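Okadaic acid binding protein 2-alpha (Halichondria okadai, PDB 4WRI) binds the cytotoxin okadaic acid in a pocket and is implicated in the accumulation of this toxin by the sponge. Local coordinates at residues Gln169-Thr174 and Pro182-Arg187; His12-Met17 and Gln88-Ala93. All coordinates share one frame; numbering follows the deposited sequence.

Contact 1: residues Gln169-Thr174 and Pro182-Arg187. With OKA (okadaic acid), chain B.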
ATOM      1  N   GLN A 169       8.036   3.296  -1.976  1.00 12.06           N
ATOM      2  CA  GLN A 169       7.129   2.632  -1.062  1.00 12.24           C
ATOM      3  C   GLN A 169       7.801   2.274   0.272  1.00 12.38           C
ATOM      4  O   GLN A 169       7.175   2.369   1.353  1.00 12.70           O
ATOM      5  CB  GLN A 169       6.581   1.397  -1.755  1.00 12.15           C
ATOM      6  CG  GLN A 169       5.668   0.577  -0.923  1.00 12.90           C
ATOM      7  CD  GLN A 169       5.126  -0.539  -1.762  1.00 15.59           C
ATOM      8  OE1 GLN A 169       4.015  -0.428  -2.288  1.00 14.34           O
ATOM      9  NE2 GLN A 169       5.932  -1.594  -1.962  1.00 15.36           N
ATOM     10  N   LEU A 170       9.069   1.869   0.224  1.00 12.01           N
ATOM     11  CA  LEU A 170       9.771   1.507   1.447  1.00 12.71           C
ATOM     12  C   LEU A 170       9.980   2.766   2.294  1.00 12.08           C
ATOM     13  O   LEU A 170       9.807   2.725   3.519  1.00 13.38           O
ATOM     14  CB  LEU A 170      11.093   0.803   1.131  1.00 15.27           C
ATOM     15  CG  LEU A 170      11.799   0.289   2.382  1.00 16.04           C
ATOM     16  CD1 LEU A 170      10.944  -0.757   3.069  1.00 17.39           C
ATOM     17  CD2 LEU A 170      13.151  -0.279   1.969  1.00 22.49           C
ATOM     18  N   PHE A 171      10.328   3.887   1.660  1.00 13.90           N
ATOM     19  CA  PHE A 171      10.394   5.167   2.365  1.00 13.24           C
ATOM     20  C   PHE A 171       9.064   5.475   3.042  1.00 12.39           C
ATOM     21  O   PHE A 171       9.000   5.840   4.226  1.00 12.36           O
ATOM     22  CB  PHE A 171      10.767   6.298   1.401  1.00 13.30           C
ATOM     23  CG  PHE A 171      10.679   7.679   2.003  1.00 11.82           C
ATOM     24  CD1 PHE A 171       9.471   8.355   2.089  1.00 11.71           C
ATOM     25  CD2 PHE A 171      11.825   8.306   2.492  1.00 15.99           C
ATOM     26  CE1 PHE A 171       9.388   9.628   2.641  1.00 15.89           C
ATOM     27  CE2 PHE A 171      11.745   9.589   3.040  1.00 14.63           C
ATOM     28  CZ  PHE A 171      10.532  10.237   3.123  1.00 15.33           C
ATOM     29  N   PHE A 172       7.983   5.355   2.291  1.00 11.25           N
ATOM     30  CA  PHE A 172       6.662   5.656   2.825  1.00 11.40           C
ATOM     31  C   PHE A 172       6.364   4.821   4.076  1.00 12.30           C
ATOM     32  O   PHE A 172       5.868   5.348   5.078  1.00 10.95           O
ATOM     33  CB  PHE A 172       5.591   5.436   1.749  1.00 11.23           C
ATOM     34  CG  PHE A 172       4.210   5.612   2.272  1.00 10.56           C
ATOM     35  CD1 PHE A 172       3.616   6.852   2.282  1.00 11.25           C
ATOM     36  CD2 PHE A 172       3.513   4.528   2.803  1.00  9.68           C
ATOM     37  CE1 PHE A 172       2.338   7.023   2.811  1.00 10.49           C
ATOM     38  CE2 PHE A 172       2.263   4.702   3.330  1.00 10.18           C
ATOM     39  CZ  PHE A 172       1.663   5.944   3.338  1.00 10.22           C
ATOM     40  N   PHE A 173       6.647   3.523   4.021  1.00 11.15           N
ATOM     41  CA  PHE A 173       6.281   2.637   5.127  1.00 10.83           C
ATOM     42  C   PHE A 173       7.209   2.723   6.326  1.00 13.51           C
ATOM     43  O   PHE A 173       6.843   2.279   7.401  1.00 12.95           O
ATOM     44  CB  PHE A 173       6.140   1.174   4.668  1.00 11.61           C
ATOM     45  CG  PHE A 173       4.756   0.833   4.182  1.00 11.43           C
ATOM     46  CD1 PHE A 173       3.747   0.519   5.088  1.00 12.35           C
ATOM     47  CD2 PHE A 173       4.468   0.834   2.828  1.00 11.98           C
ATOM     48  CE1 PHE A 173       2.460   0.210   4.642  1.00 14.89           C
ATOM     49  CE2 PHE A 173       3.176   0.541   2.376  1.00 13.40           C
ATOM     50  CZ  PHE A 173       2.180   0.238   3.289  1.00 12.88           C
ATOM     51  N   THR A 174       8.386   3.327   6.176  1.00 12.30           N
ATOM     52  CA  THR A 174       9.373   3.297   7.260  1.00 12.91           C
ATOM     53  C   THR A 174       9.908   4.648   7.726  1.00 13.40           C
ATOM     54  O   THR A 174      10.262   4.774   8.899  1.00 13.20           O
ATOM     55  CB  THR A 174      10.576   2.411   6.922  1.00 12.87           C
ATOM     56  OG1 THR A 174      11.286   2.969   5.810  1.00 15.54           O
ATOM     57  CG2 THR A 174      10.136   0.972   6.596  1.00 16.26           C
ATOM     58  N   PRO A 182       8.731  13.859  -1.797  1.00 12.71           N
ATOM     59  CA  PRO A 182       7.599  13.351  -2.582  1.00 10.61           C
ATOM     60  C   PRO A 182       7.243  11.869  -2.342  1.00 11.93           C
ATOM     61  O   PRO A 182       6.096  11.532  -2.611  1.00 12.24           O
ATOM     62  CB  PRO A 182       8.063  13.567  -4.027  1.00 12.82           C
ATOM     63  CG  PRO A 182       8.929  14.795  -3.909  1.00 13.89           C
ATOM     64  CD  PRO A 182       9.682  14.611  -2.643  1.00 12.76           C
ATOM     65  N   PHE A 183       8.159  11.055  -1.830  1.00 11.58           N
ATOM     66  CA  PHE A 183       7.847   9.648  -1.604  1.00 11.67           C
ATOM     67  C   PHE A 183       6.778   9.506  -0.514  1.00 13.10           C
ATOM     68  O   PHE A 183       6.165   8.446  -0.386  1.00 13.02           O
ATOM     69  CB  PHE A 183       9.085   8.840  -1.233  1.00 14.15           C
ATOM     70  CG  PHE A 183      10.080   8.668  -2.349  1.00 11.56           C
ATOM     71  CD1 PHE A 183       9.782   9.009  -3.661  1.00 14.04           C
ATOM     72  CD2 PHE A 183      11.321   8.115  -2.074  1.00 15.68           C
ATOM     73  CE1 PHE A 183      10.728   8.820  -4.667  1.00 16.23           C
ATOM     74  CE2 PHE A 183      12.265   7.936  -3.065  1.00 16.39           C
ATOM     75  CZ  PHE A 183      11.965   8.286  -4.371  1.00 15.70           C
ATOM     76  N   ASN A 184       6.536  10.557   0.262  1.00 10.96           N
ATOM     77  CA  ASN A 184       5.417  10.574   1.198  1.00 10.27           C
ATOM     78  C   ASN A 184       4.074  10.345   0.523  1.00 10.71           C
ATOM     79  O   ASN A 184       3.107   9.976   1.191  1.00 11.53           O
ATOM     80  CB  ASN A 184       5.365  11.901   1.966  1.00 10.86           C
ATOM     81  CG  ASN A 184       6.388  11.966   3.065  1.00 12.45           C
ATOM     82  OD1 ASN A 184       6.307  11.231   4.058  1.00 12.54           O
ATOM     83  ND2 ASN A 184       7.381  12.839   2.900  1.00 13.54           N
ATOM     84  N   TYR A 185       4.014  10.573  -0.789  1.00 11.26           N
ATOM     85  CA  TYR A 185       2.753  10.567  -1.504  1.00 10.54           C
ATOM     86  C   TYR A 185       2.591   9.356  -2.413  1.00 10.13           C
ATOM     87  O   TYR A 185       1.747   9.373  -3.293  1.00 11.41           O
ATOM     88  CB  TYR A 185       2.577  11.890  -2.280  1.00 14.41           C
ATOM     89  CG  TYR A 185       2.734  13.042  -1.317  1.00 13.54           C
ATOM     90  CD1 TYR A 185       1.823  13.212  -0.290  1.00 15.90           C
ATOM     91  CD2 TYR A 185       3.844  13.874  -1.361  1.00 13.38           C
ATOM     92  CE1 TYR A 185       1.979  14.208   0.653  1.00 18.27           C
ATOM     93  CE2 TYR A 185       4.007  14.902  -0.414  1.00 13.47           C
ATOM     94  CZ  TYR A 185       3.059  15.050   0.572  1.00 16.20           C
ATOM     95  OH  TYR A 185       3.181  16.041   1.539  1.00 20.24           O
ATOM     96  N   VAL A 186       3.331   8.291  -2.133  1.00 10.94           N
ATOM     97  CA  VAL A 186       3.260   7.088  -2.964  1.00 10.74           C
ATOM     98  C   VAL A 186       1.875   6.448  -2.912  1.00 11.78           C
ATOM     99  O   VAL A 186       1.494   5.759  -3.849  1.00 12.11           O
ATOM    100  CB  VAL A 186       4.364   6.087  -2.567  1.00 12.27           C
ATOM    101  CG1 VAL A 186       3.993   5.381  -1.277  1.00 13.41           C
ATOM    102  CG2 VAL A 186       4.610   5.075  -3.699  1.00 12.68           C
ATOM    103  N   ARG A 187       1.105   6.704  -1.859  1.00 10.61           N
ATOM    104  CA  ARG A 187      -0.278   6.237  -1.772  1.00 10.00           C
ATOM    105  C   ARG A 187      -1.288   7.365  -1.958  1.00 11.47           C
ATOM    106  O   ARG A 187      -2.476   7.222  -1.643  1.00 12.73           O
ATOM    107  CB  ARG A 187      -0.521   5.484  -0.458  1.00 10.48           C
ATOM    108  CG  ARG A 187       0.452   4.330  -0.276  1.00 11.06           C
ATOM    109  CD  ARG A 187       0.087   3.431   0.870  1.00 11.14           C
ATOM    110  NE  ARG A 187      -1.055   2.551   0.626  1.00 10.75           N
ATOM    111  CZ  ARG A 187      -0.945   1.338   0.096  1.00 10.45           C
ATOM    112  NH1 ARG A 187       0.237   0.903  -0.324  1.00 10.84           N
ATOM    113  NH2 ARG A 187      -2.041   0.588  -0.001  1.00 13.31           N
TER
HETATM  114  C1  OKA B 201      -4.398  -2.781  -3.725  1.00 18.59           C
HETATM  115  C2  OKA B 201      -4.325  -3.488  -5.099  1.00 16.22           C
HETATM  116  C3  OKA B 201      -2.955  -4.141  -5.274  1.00 16.29           C
HETATM  117  C4  OKA B 201      -2.616  -5.175  -4.176  1.00 17.27           C
HETATM  118  C5  OKA B 201      -1.195  -5.680  -4.383  1.00 15.37           C
HETATM  119  C6  OKA B 201      -0.899  -6.855  -3.449  1.00 17.07           C
HETATM  120  C7  OKA B 201      -1.993  -7.940  -3.591  1.00 16.31           C
HETATM  121  C8  OKA B 201      -3.350  -7.298  -3.359  1.00 15.12           C
HETATM  122  C9  OKA B 201      -4.446  -8.283  -3.649  1.00 15.56           C
HETATM  123  C10 OKA B 201      -5.483  -8.415  -2.802  1.00 16.20           C
HETATM  124  C11 OKA B 201      -5.588  -7.662  -1.513  1.00 15.60           C
HETATM  125  C12 OKA B 201      -4.607  -6.457  -1.564  1.00 12.94           C
HETATM  126  C13 OKA B 201      -4.384  -5.891  -0.152  1.00 14.17           C
HETATM  127  C14 OKA B 201      -3.447  -4.662  -0.250  1.00 12.71           C
HETATM  128  C15 OKA B 201      -2.243  -4.718   0.320  1.00 12.67           C
HETATM  129  C16 OKA B 201      -1.356  -3.514   0.164  1.00 10.94           C
HETATM  130  C17 OKA B 201      -0.740  -2.945   1.469  1.00 14.12           C
HETATM  131  C18 OKA B 201       0.703  -2.575   1.082  1.00 13.26           C
HETATM  132  C19 OKA B 201       0.817  -3.056  -0.401  1.00 12.10           C
HETATM  133  C20 OKA B 201       2.164  -3.535  -0.748  1.00 11.59           C
HETATM  134  C21 OKA B 201       2.173  -3.941  -2.246  1.00 12.41           C
HETATM  135  C22 OKA B 201       1.739  -2.717  -3.048  1.00 10.54           C
HETATM  136  C23 OKA B 201       0.351  -2.265  -2.565  1.00 10.11           C
HETATM  137  C24 OKA B 201      -0.071  -0.978  -3.347  1.00 11.30           C
HETATM  138  C25 OKA B 201       0.031  -1.358  -4.807  1.00 11.09           C
HETATM  139  C26 OKA B 201       1.304  -1.982  -5.256  1.00 11.96           C
HETATM  140  C27 OKA B 201       2.442  -0.942  -5.362  1.00 12.83           C
HETATM  141  C28 OKA B 201       2.111   0.028  -6.507  1.00 14.33           C
HETATM  142  C29 OKA B 201       3.237   1.012  -6.862  1.00 13.38           C
HETATM  143  C30 OKA B 201       2.649   1.972  -7.941  1.00 14.03           C
HETATM  144  C31 OKA B 201       2.321   1.354  -9.278  1.00 12.70           C
HETATM  145  C32 OKA B 201       1.923   2.409 -10.310  1.00 15.78           C
HETATM  146  C33 OKA B 201       2.824   3.639 -10.320  1.00 14.47           C
HETATM  147  C34 OKA B 201       3.148   4.055  -8.876  1.00 12.74           C
HETATM  148  C35 OKA B 201       4.318   5.098  -8.946  1.00 13.94           C
HETATM  149  C36 OKA B 201       4.455   5.722  -7.562  1.00 14.29           C
HETATM  150  C37 OKA B 201       3.130   6.310  -7.169  1.00 14.84           C
HETATM  151  C38 OKA B 201       2.021   5.290  -7.159  1.00 13.00           C
HETATM  152  C39 OKA B 201       3.460   0.489  -9.818  1.00 13.48           C
HETATM  153  C40 OKA B 201       3.597   1.841  -5.621  1.00 11.98           C
HETATM  154  C41 OKA B 201      -0.931  -1.164  -5.667  1.00 13.38           C
HETATM  155  C42 OKA B 201      -5.691  -5.406   0.446  1.00 13.77           C
HETATM  156  C43 OKA B 201      -6.537  -9.411  -3.204  1.00 17.56           C
HETATM  157  C44 OKA B 201      -4.583  -2.481  -6.211  1.00 16.92           C
HETATM  158  O1  OKA B 201      -3.493  -1.976  -3.502  1.00 22.18           O
HETATM  159  O2  OKA B 201      -5.318  -3.059  -2.950  1.00 17.10           O
HETATM  160  O3  OKA B 201      -5.331  -4.491  -5.165  1.00 17.82           O
HETATM  161  O4  OKA B 201      -3.555  -6.253  -4.292  1.00 14.30           O
HETATM  162  O5  OKA B 201      -1.721  -9.002  -2.640  1.00 17.58           O
HETATM  163  O6  OKA B 201      -3.382  -6.833  -2.010  1.00 13.89           O
HETATM  164  O7  OKA B 201      -0.236  -3.976  -0.531  1.00 13.01           O
HETATM  165  O8  OKA B 201       0.440  -1.901  -1.196  1.00 10.75           O
HETATM  166  O9  OKA B 201       1.704  -3.086  -4.429  1.00 12.16           O
HETATM  167  O10 OKA B 201      -1.325  -0.578  -2.945  1.00 12.22           O
HETATM  168  O11 OKA B 201       3.637  -1.644  -5.665  1.00 14.98           O
HETATM  169  O12 OKA B 201       3.637   3.033  -8.101  1.00 12.05           O
HETATM  170  O13 OKA B 201       1.936   4.642  -8.478  1.00 13.21           O
HETATM  171  O   HOH W   1       2.497   1.808  -1.697  1.00 14.88           O

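Contact 2: residues His12-Met17 and Gln88-Ala93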
ATOM      1  N   HIS A  12       3.942  11.806  12.252  1.00 15.09           N
ATOM      2  CA  HIS A  12       3.873  11.798  10.802  1.00 13.27           C
ATOM      3  C   HIS A  12       3.744  10.375  10.281  1.00 12.33           C
ATOM      4  O   HIS A  12       2.955  10.119   9.369  1.00 12.88           O
ATOM      5  CB  HIS A  12       5.113  12.452  10.200  1.00 13.40           C
ATOM      6  CG  HIS A  12       5.121  12.418   8.706  1.00 11.72           C
ATOM      7  ND1 HIS A  12       4.203  13.107   7.947  1.00 14.26           N
ATOM      8  CD2 HIS A  12       5.919  11.754   7.837  1.00 15.22           C
ATOM      9  CE1 HIS A  12       4.441  12.875   6.669  1.00 13.03           C
ATOM     10  NE2 HIS A  12       5.480  12.069   6.576  1.00 13.44           N
ATOM     11  N   TRP A  13       4.511   9.452  10.832  1.00 12.53           N
ATOM     12  CA  TRP A  13       4.394   8.064  10.406  1.00 13.40           C
ATOM     13  C   TRP A  13       3.004   7.531  10.707  1.00 13.98           C
ATOM     14  O   TRP A  13       2.410   6.811   9.883  1.00 13.11           O
ATOM     15  CB  TRP A  13       5.481   7.211  11.025  1.00 14.02           C
ATOM     16  CG  TRP A  13       5.451   5.778  10.605  1.00 13.62           C
ATOM     17  CD1 TRP A  13       6.129   5.216   9.556  1.00 13.44           C
ATOM     18  CD2 TRP A  13       4.731   4.711  11.235  1.00 13.35           C
ATOM     19  NE1 TRP A  13       5.857   3.871   9.477  1.00 12.24           N
ATOM     20  CE2 TRP A  13       4.997   3.539  10.496  1.00 12.12           C
ATOM     21  CE3 TRP A  13       3.850   4.640  12.314  1.00 13.23           C
ATOM     22  CZ2 TRP A  13       4.450   2.301  10.839  1.00 12.47           C
ATOM     23  CZ3 TRP A  13       3.306   3.420  12.637  1.00 12.51           C
ATOM     24  CH2 TRP A  13       3.601   2.273  11.912  1.00 12.57           C
ATOM     25  N   CYS A  14       2.438   7.866  11.858  1.00 12.53           N
ATOM     26  CA  CYS A  14       1.085   7.394  12.130  1.00 13.71           C
ATOM     27  C   CYS A  14       0.072   7.917  11.136  1.00 14.84           C
ATOM     28  O   CYS A  14      -0.871   7.206  10.768  1.00 11.64           O
ATOM     29  CB  CYS A  14       0.656   7.746  13.550  1.00 15.96           C
ATOM     30  SG  CYS A  14       1.633   6.873  14.809  1.00 14.30           S
ATOM     31  N   ARG A  15       0.251   9.160  10.698  1.00 12.66           N
ATOM     32  CA  ARG A  15      -0.585   9.741   9.678  1.00 11.51           C
ATOM     33  C   ARG A  15      -0.445   8.974   8.375  1.00  9.86           C
ATOM     34  O   ARG A  15      -1.438   8.737   7.687  1.00 11.00           O
ATOM     35  CB  ARG A  15      -0.185  11.195   9.447  1.00 13.58           C
ATOM     36  CG  ARG A  15      -1.112  11.945   8.519  1.00 14.95           C
ATOM     37  CD  ARG A  15      -0.662  13.386   8.369  1.00 19.05           C
ATOM     38  NE  ARG A  15      -1.522  14.109   7.454  1.00 18.32           N
ATOM     39  CZ  ARG A  15      -1.182  15.247   6.853  1.00 18.31           C
ATOM     40  NH1 ARG A  15       0.003  15.786   7.092  1.00 23.96           N
ATOM     41  NH2 ARG A  15      -2.018  15.837   6.015  1.00 22.03           N
ATOM     42  N   LYS A  16       0.779   8.604   8.024  1.00 11.57           N
ATOM     43  CA  LYS A  16       0.954   7.774   6.838  1.00 11.90           C
ATOM     44  C   LYS A  16       0.194   6.437   6.997  1.00 11.22           C
ATOM     45  O   LYS A  16      -0.464   5.979   6.033  1.00 10.47           O
ATOM     46  CB  LYS A  16       2.436   7.547   6.533  1.00 11.39           C
ATOM     47  CG  LYS A  16       3.163   8.785   6.020  1.00 11.49           C
ATOM     48  CD  LYS A  16       4.594   8.472   5.590  1.00 11.35           C
ATOM     49  CE  LYS A  16       5.494   8.009   6.739  1.00 11.64           C
ATOM     50  NZ  LYS A  16       6.884   7.712   6.246  1.00 11.38           N
ATOM     51  N   MET A  17       0.240   5.815   8.173  1.00 11.98           N
ATOM     52  CA  MET A  17      -0.453   4.539   8.334  1.00 10.76           C
ATOM     53  C   MET A  17      -1.970   4.702   8.322  1.00 10.15           C
ATOM     54  O   MET A  17      -2.685   3.831   7.805  1.00 10.92           O
ATOM     55  CB  MET A  17       0.029   3.783   9.568  1.00 10.40           C
ATOM     56  CG  MET A  17       1.475   3.369   9.473  1.00 11.41           C
ATOM     57  SD  MET A  17       1.921   2.359   8.019  1.00 11.92           S
ATOM     58  CE  MET A  17       2.674   3.555   6.904  1.00 11.75           C
ATOM     59  N   GLN A  88      -5.503   0.437  15.911  1.00 10.21           N
ATOM     60  CA  GLN A  88      -4.837  -0.842  16.089  1.00 10.73           C
ATOM     61  C   GLN A  88      -3.992  -1.194  14.865  1.00 10.24           C
ATOM     62  O   GLN A  88      -2.881  -1.718  15.006  1.00 10.74           O
ATOM     63  CB  GLN A  88      -5.839  -1.955  16.375  1.00 11.19           C
ATOM     64  CG  GLN A  88      -5.174  -3.231  16.846  1.00 11.38           C
ATOM     65  CD  GLN A  88      -4.393  -3.023  18.102  1.00 10.47           C
ATOM     66  OE1 GLN A  88      -4.940  -2.569  19.110  1.00 12.25           O
ATOM     67  NE2 GLN A  88      -3.112  -3.364  18.071  1.00 12.75           N
ATOM     68  N   TYR A  89      -4.507  -0.925  13.665  1.00 10.47           N
ATOM     69  CA  TYR A  89      -3.704  -1.182  12.495  1.00  9.91           C
ATOM     70  C   TYR A  89      -2.409  -0.392  12.574  1.00  9.56           C
ATOM     71  O   TYR A  89      -1.345  -0.914  12.244  1.00 10.80           O
ATOM     72  CB  TYR A  89      -4.450  -0.817  11.206  1.00 10.77           C
ATOM     73  CG  TYR A  89      -3.502  -0.897  10.023  1.00 10.93           C
ATOM     74  CD1 TYR A  89      -3.071  -2.132   9.526  1.00 11.65           C
ATOM     75  CD2 TYR A  89      -2.969   0.263   9.450  1.00  9.72           C
ATOM     76  CE1 TYR A  89      -2.140  -2.203   8.479  1.00 11.77           C
ATOM     77  CE2 TYR A  89      -2.051   0.200   8.403  1.00 11.04           C
ATOM     78  CZ  TYR A  89      -1.641  -1.037   7.933  1.00 10.80           C
ATOM     79  OH  TYR A  89      -0.723  -1.106   6.920  1.00 12.70           O
ATOM     80  N   VAL A  90      -2.494   0.864  13.013  1.00  9.92           N
ATOM     81  CA  VAL A  90      -1.296   1.698  13.102  1.00 11.24           C
ATOM     82  C   VAL A  90      -0.239   1.048  14.023  1.00 11.03           C
ATOM     83  O   VAL A  90       0.927   0.959  13.668  1.00 12.19           O
ATOM     84  CB  VAL A  90      -1.630   3.137  13.534  1.00 12.10           C
ATOM     85  CG1 VAL A  90      -0.363   3.952  13.798  1.00 14.74           C
ATOM     86  CG2 VAL A  90      -2.510   3.817  12.479  1.00 15.33           C
ATOM     87  N   GLN A  91      -0.663   0.563  15.186  1.00 10.80           N
ATOM     88  CA  GLN A  91       0.291  -0.063  16.091  1.00 10.79           C
ATOM     89  C   GLN A  91       0.749  -1.417  15.582  1.00 12.38           C
ATOM     90  O   GLN A  91       1.891  -1.801  15.826  1.00 13.56           O
ATOM     91  CB  GLN A  91      -0.292  -0.224  17.492  1.00 12.27           C
ATOM     92  CG  GLN A  91      -0.657   1.088  18.171  1.00 12.54           C
ATOM     93  CD  GLN A  91       0.533   2.015  18.369  1.00 14.71           C
ATOM     94  OE1 GLN A  91       0.446   3.221  18.132  1.00 22.84           O
ATOM     95  NE2 GLN A  91       1.643   1.454  18.779  1.00 13.88           N
ATOM     96  N   ASN A  92      -0.108  -2.153  14.880  1.00 10.19           N
ATOM     97  CA  ASN A  92       0.329  -3.428  14.308  1.00 12.42           C
ATOM     98  C   ASN A  92       1.359  -3.195  13.204  1.00 11.87           C
ATOM     99  O   ASN A  92       2.337  -3.951  13.080  1.00 13.31           O
ATOM    100  CB  ASN A  92      -0.852  -4.218  13.731  1.00 10.93           C
ATOM    101  CG  ASN A  92      -1.762  -4.774  14.807  1.00 11.49           C
ATOM    102  OD1 ASN A  92      -1.500  -4.591  15.997  1.00 11.78           O
ATOM    103  ND2 ASN A  92      -2.815  -5.454  14.419  1.00 11.63           N
ATOM    104  N   ALA A  93       1.144  -2.153  12.405  1.00 11.48           N
ATOM    105  CA  ALA A  93       2.099  -1.801  11.351  1.00 13.04           C
ATOM    106  C   ALA A  93       3.430  -1.397  11.963  1.00 12.33           C
ATOM    107  O   ALA A  93       4.485  -1.646  11.389  1.00 12.39           O
ATOM    108  CB  ALA A  93       1.545  -0.681  10.494  1.00 12.63           C
TER

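Contact 1: residues Gln169-Thr174 and Pro182-Arg187
One wall of the okadaic acid pocket is built where Phe172, on helix 169-174, meets Arg187, on the chain that returns after it, and it illustrates how an arginine can rest its aliphatic part on an aromatic ring while its guanidinium binds a ligand. The aliphatic part of Arg187 crosses the Phe172 ring at about a right angle; CG lies over one face, 4.2 Å from the ring centroid in a CH-pi contact, and CD follows toward the rim. The chain then bends at chi3, turning NE out of the extended line. Beyond the bend, Arg187 NH1 donates a nearly straight hydrogen bond (170°) to okadaic acid O8 at 2.9 Å, with the acceptor in the guanidinium plane. A water donates to Gln169 OE1 at 2.8 Å and accepts a weak bond from the same NH1, so the amide and the guanidinium are linked without touching directly. Gln169 OE1 also packs 3.3 Å from okadaic acid C22, while its NE2 is hydrogen-bonded to Ser110 OG, itself a hydrogen-bonding partner of the toxin. Val186 divides its two branches: CG1 sits 3.4 Å from Phe172 CB, and CG2 lies 3.9 Å from okadaic acid C40. At the edge of the Phe172 ring, in its plane, comes the backbone O of Asn184, 3.3 Å from Phe172 CD1. Farther from the ligand, Phe183 turns its edge toward the face of Phe171 in an offset edge-to-face pair, centroids 6.0 Å apart and planes at 74°. Around helix 169-174 and the returning chain 182-187, Met17 and Val20 of helix 11-27 cover Phe172, whereas Ile148, Ala151 and Met152 of helix 148-152 receive Val186 and Phe183.

Contact 2: residues His12-Met17 and Gln88-Ala93
The Trp13 ring meets Ala93 at its edge, with the backbone C of Ala93 in the ring plane, and carries Met17 CG over one face, 3.3 Å above the plane and offset toward the rim. The Tyr89 ring has Ala93 CB over one face, and Met17 O stands near its plane at the edge, 3.7 Å from Tyr89 CE2. These groups belong to a helix-helix crossing between helices 11-27 and 86-96; the axes of the two short segments come within 9.5 Å, their N-to-C directions 115° apart. Both helices adjoin the paired short strands 33-34 and 84-85, a layout consistent with an EF-hand-like domain. Trp13 CG is anti to the backbone N (chi1 -178°), and the six-membered ring lies against the other helix, where CH2 is 3.5 Å from Val90 O. The polar ends of both rings are hydrogen-bonded outside the crossing, Trp13 to Phe173 and Tyr89 to His71. Val90 uses both methyls: CG2 rests on Met17 CB, and CG1 touches Trp13 CZ3 and the sulfur of Cys14. Met17, bent at chi2 (-56°), brings its SD to 3.9 Å from Ala93 CB.

The two contacts show how a ligand site and a helix crossing some distance away can share one core. Their centres are about 13 Å apart, and along the chain they follow in series, yet helix 11-27 joins them directly. Asn184 OD1 of contact 1 lies 2.8 Å from His12 NE2 of contact 2, and Phe173 O lies 2.8 Å from Trp13 NE1, both probable hydrogen bonds; Lys16 NZ also reaches Phe172 O. Met17 adds an apolar bridge, packing against Phe173. Contact 1 touches okadaic acid itself, whereas contact 2 is one layer farther from the toxin, with the Tyr89 side chain about 6 Å from it and against Phe173.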